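Local coordinates for putative type VI secretion protein (Escherichia coli, PDB 6SKI) that is a type VI secretion effector that probably hydrolyses phospholipids in the membranes of rival bacteria and is loaded onto the VgrG spike for delivery, at residues L304-G315 and W416-M424. Sequence-based numbering, arbitrary orientation.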
loop_
_atom_site.group_PDB
_atom_site.type_symbol
_atom_site.label_atom_id
_atom_site.label_comp_id
_atom_site.label_asym_id
_atom_site.label_seq_id
_atom_site.Cartn_x
_atom_site.Cartn_y
_atom_site.Cartn_z
ATOM N N LEU A 304 -8.788 -7.138 12.619
ATOM C CA LEU A 304 -7.921 -7.607 13.688
ATOM C C LEU A 304 -6.918 -6.524 14.039
ATOM O O LEU A 304 -6.133 -6.100 13.189
ATOM C CB LEU A 304 -7.191 -8.885 13.282
ATOM C CG LEU A 304 -6.266 -9.475 14.342
ATOM C CD1 LEU A 304 -7.053 -9.918 15.548
ATOM C CD2 LEU A 304 -5.488 -10.630 13.762
ATOM N N ALA A 305 -6.942 -6.082 15.289
ATOM C CA ALA A 305 -5.926 -5.180 15.801
ATOM C C ALA A 305 -4.780 -6.012 16.354
ATOM O O ALA A 305 -4.980 -6.837 17.250
ATOM C CB ALA A 305 -6.502 -4.270 16.883
ATOM N N LEU A 306 -3.583 -5.797 15.819
ATOM C CA LEU A 306 -2.446 -6.625 16.168
ATOM C C LEU A 306 -1.309 -5.749 16.671
ATOM O O LEU A 306 -1.063 -4.671 16.119
ATOM C CB LEU A 306 -1.982 -7.444 14.958
ATOM C CG LEU A 306 -1.684 -8.925 15.179
ATOM C CD1 LEU A 306 -2.736 -9.549 16.068
ATOM C CD2 LEU A 306 -1.625 -9.644 13.848
ATOM N N PRO A 307 -0.608 -6.177 17.719
ATOM C CA PRO A 307 0.472 -5.355 18.272
ATOM C C PRO A 307 1.566 -5.108 17.246
ATOM O O PRO A 307 1.997 -6.020 16.540
ATOM C CB PRO A 307 0.975 -6.195 19.451
ATOM C CG PRO A 307 0.586 -7.585 19.078
ATOM C CD PRO A 307 -0.778 -7.408 18.502
ATOM N N GLY A 308 2.001 -3.867 17.162
ATOM C CA GLY A 308 3.054 -3.499 16.237
ATOM C C GLY A 308 2.811 -2.118 15.673
ATOM O O GLY A 308 1.780 -1.494 15.899
ATOM N N ALA A 309 3.790 -1.651 14.920
ATOM C CA ALA A 309 3.714 -0.370 14.250
ATOM C C ALA A 309 3.106 -0.568 12.863
ATOM O O ALA A 309 2.569 -1.634 12.550
ATOM C CB ALA A 309 5.105 0.268 14.198
ATOM N N HIS A 310 3.181 0.462 12.026
ATOM C CA HIS A 310 2.571 0.410 10.703
ATOM C C HIS A 310 3.283 -0.602 9.810
ATOM O O HIS A 310 2.652 -1.492 9.221
ATOM C CB HIS A 310 2.611 1.810 10.101
ATOM C CG HIS A 310 1.848 1.952 8.828
ATOM N ND1 HIS A 310 0.474 1.929 8.783
ATOM C CD2 HIS A 310 2.265 2.161 7.559
ATOM C CE1 HIS A 310 0.076 2.095 7.537
ATOM N NE2 HIS A 310 1.144 2.240 6.774
ATOM N N SER A 311 4.605 -0.498 9.724
ATOM C CA SER A 311 5.411 -1.418 8.943
ATOM C C SER A 311 5.785 -2.669 9.726
ATOM O O SER A 311 6.593 -3.470 9.249
ATOM C CB SER A 311 6.671 -0.712 8.439
ATOM O OG SER A 311 6.462 -0.149 7.158
ATOM N N ASP A 312 5.207 -2.856 10.910
ATOM C CA ASP A 312 5.258 -4.128 11.612
ATOM C C ASP A 312 4.000 -4.936 11.370
ATOM O O ASP A 312 3.936 -6.106 11.755
ATOM C CB ASP A 312 5.445 -3.909 13.117
ATOM C CG ASP A 312 6.857 -3.536 13.472
ATOM O OD1 ASP A 312 7.784 -4.171 12.933
ATOM O OD2 ASP A 312 7.041 -2.611 14.286
ATOM N N ILE A 313 3.008 -4.333 10.734
ATOM C CA ILE A 313 1.804 -5.012 10.295
ATOM C C ILE A 313 1.836 -5.240 8.794
ATOM O O ILE A 313 1.492 -6.320 8.313
ATOM C CB ILE A 313 0.547 -4.215 10.707
ATOM C CG1 ILE A 313 0.528 -3.999 12.218
ATOM C CG2 ILE A 313 -0.709 -4.912 10.232
ATOM C CD1 ILE A 313 0.370 -5.247 13.027
ATOM N N GLY A 314 2.269 -4.240 8.037
ATOM C CA GLY A 314 2.356 -4.402 6.606
ATOM C C GLY A 314 3.728 -4.705 6.062
ATOM O O GLY A 314 3.879 -4.822 4.843
ATOM N N GLY A 315 4.735 -4.834 6.915
ATOM C CA GLY A 315 6.084 -5.087 6.464
ATOM C C GLY A 315 6.782 -3.824 5.991
ATOM O O GLY A 315 6.164 -2.797 5.722
ATOM N N TRP A 416 7.819 -9.683 13.130
ATOM C CA TRP A 416 6.398 -9.658 13.445
ATOM C C TRP A 416 5.537 -9.408 12.215
ATOM O O TRP A 416 4.349 -9.764 12.209
ATOM C CB TRP A 416 6.114 -8.597 14.512
ATOM C CG TRP A 416 4.707 -8.619 14.996
ATOM C CD1 TRP A 416 3.734 -7.709 14.723
ATOM C CD2 TRP A 416 4.108 -9.614 15.827
ATOM N NE1 TRP A 416 2.563 -8.070 15.340
ATOM C CE2 TRP A 416 2.767 -9.239 16.023
ATOM C CE3 TRP A 416 4.575 -10.785 16.426
ATOM C CZ2 TRP A 416 1.890 -9.992 16.794
ATOM C CZ3 TRP A 416 3.704 -11.530 17.188
ATOM C CH2 TRP A 416 2.377 -11.132 17.367
ATOM N N ALA A 417 6.122 -8.876 11.149
ATOM C CA ALA A 417 5.407 -8.763 9.895
ATOM C C ALA A 417 5.246 -10.109 9.215
ATOM O O ALA A 417 4.320 -10.274 8.421
ATOM C CB ALA A 417 6.125 -7.792 8.958
ATOM N N ASN A 418 6.070 -11.094 9.569
ATOM C CA ASN A 418 5.833 -12.454 9.103
ATOM C C ASN A 418 4.622 -13.060 9.801
ATOM O O ASN A 418 3.844 -13.796 9.186
ATOM C CB ASN A 418 7.076 -13.304 9.338
ATOM C CG ASN A 418 8.264 -12.825 8.539
ATOM O OD1 ASN A 418 8.108 -12.200 7.494
ATOM N ND2 ASN A 418 9.460 -13.107 9.032
ATOM N N VAL A 419 4.437 -12.741 11.082
ATOM C CA VAL A 419 3.234 -13.168 11.788
ATOM C C VAL A 419 2.003 -12.526 11.167
ATOM O O VAL A 419 0.983 -13.189 10.941
ATOM C CB VAL A 419 3.351 -12.829 13.285
ATOM C CG1 VAL A 419 2.085 -13.214 14.020
ATOM C CG2 VAL A 419 4.558 -13.512 13.892
ATOM N N CYS A 420 2.080 -11.228 10.873
ATOM C CA CYS A 420 0.952 -10.561 10.232
ATOM C C CYS A 420 0.691 -11.125 8.841
ATOM O O CYS A 420 -0.467 -11.252 8.422
ATOM C CB CYS A 420 1.216 -9.062 10.170
ATOM S SG CYS A 420 1.363 -8.316 11.800
ATOM N N LEU A 421 1.757 -11.488 8.128
ATOM C CA LEU A 421 1.627 -12.175 6.851
ATOM C C LEU A 421 0.865 -13.478 7.004
ATOM O O LEU A 421 -0.008 -13.794 6.196
ATOM C CB LEU A 421 3.012 -12.447 6.276
ATOM C CG LEU A 421 3.062 -13.025 4.870
ATOM C CD1 LEU A 421 2.426 -12.082 3.875
ATOM C CD2 LEU A 421 4.486 -13.326 4.506
ATOM N N ARG A 422 1.204 -14.263 8.024
ATOM C CA ARG A 422 0.545 -15.549 8.212
ATOM C C ARG A 422 -0.918 -15.370 8.588
ATOM O O ARG A 422 -1.772 -16.168 8.186
ATOM C CB ARG A 422 1.293 -16.368 9.258
ATOM C CG ARG A 422 2.598 -16.895 8.724
ATOM C CD ARG A 422 3.580 -17.236 9.807
ATOM N NE ARG A 422 4.932 -17.292 9.266
ATOM C CZ ARG A 422 5.530 -18.409 8.878
ATOM N NH1 ARG A 422 4.895 -19.567 8.965
ATOM N NH2 ARG A 422 6.760 -18.368 8.396
ATOM N N VAL A 423 -1.234 -14.317 9.341
ATOM C CA VAL A 423 -2.635 -14.043 9.651
ATOM C C VAL A 423 -3.408 -13.683 8.387
ATOM O O VAL A 423 -4.523 -14.177 8.158
ATOM C CB VAL A 423 -2.746 -12.941 10.716
ATOM C CG1 VAL A 423 -4.193 -12.729 11.094
ATOM C CG2 VAL A 423 -1.945 -13.314 11.939
ATOM N N MET A 424 -2.834 -12.825 7.540
ATOM C CA MET A 424 -3.507 -12.489 6.287
ATOM C C MET A 424 -3.615 -13.701 5.368
ATOM O O MET A 424 -4.608 -13.852 4.650
ATOM C CB MET A 424 -2.792 -11.340 5.583
ATOM C CG MET A 424 -3.582 -10.751 4.424
ATOM S SD MET A 424 -5.182 -10.050 4.864
ATOM C CE MET A 424 -4.693 -8.637 5.831
#
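Trp416 lays its indole into the bend where strand 303-306 runs out into the loop carrying His310. From CB, with CG anti to the backbone N (chi1 -174°), the ring leaves the helix toward that bend. CD1 lies between the carbonyl O atoms of Pro307 and Asp312, the latter 3.4 Å away. NE1 faces the carbonyl O of Pro307, but the modelled approach is too short and poorly angled, so its detail is doubtful. Further round, on the six-membered ring, the Pro307 side chain crosses the indole at about a right angle, with CG 3.6 Å from Trp416 CZ2, and Leu306 CG lies beside the same atom. Val419, nearly one helical turn on, sets its CB above one face of the indole, toward the rim.

Further along the helix, Cys420 SG packs against Ile313 CD1 at 3.5 Å, while its CB rests 3.3 Å from the carbonyl O of Ile313. Leu306 CD2 reaches the same sulfur and meets Val423 CG2 tip to tip. The row ends where Leu304 CD2 touches Val423 CG1, 3.6 Å away. On the loop side, Ala417 CB sits 3.7 Å from Gly315 CA, and the carboxylate of Asp312 turns to the backbone N of His487.

The loop presents His310, hydrogen-bonded to Asp245 and close to Ser197, consistent with the catalytic triad of an alpha/beta-hydrolase. Over 416-424 the helix runs nearly antiparallel to 304-306, at 167°, and packs beside the sheet at its edge strand 303-306, which pairs in parallel with 278-284; helices 101-108 and 452-466 pack around the contact.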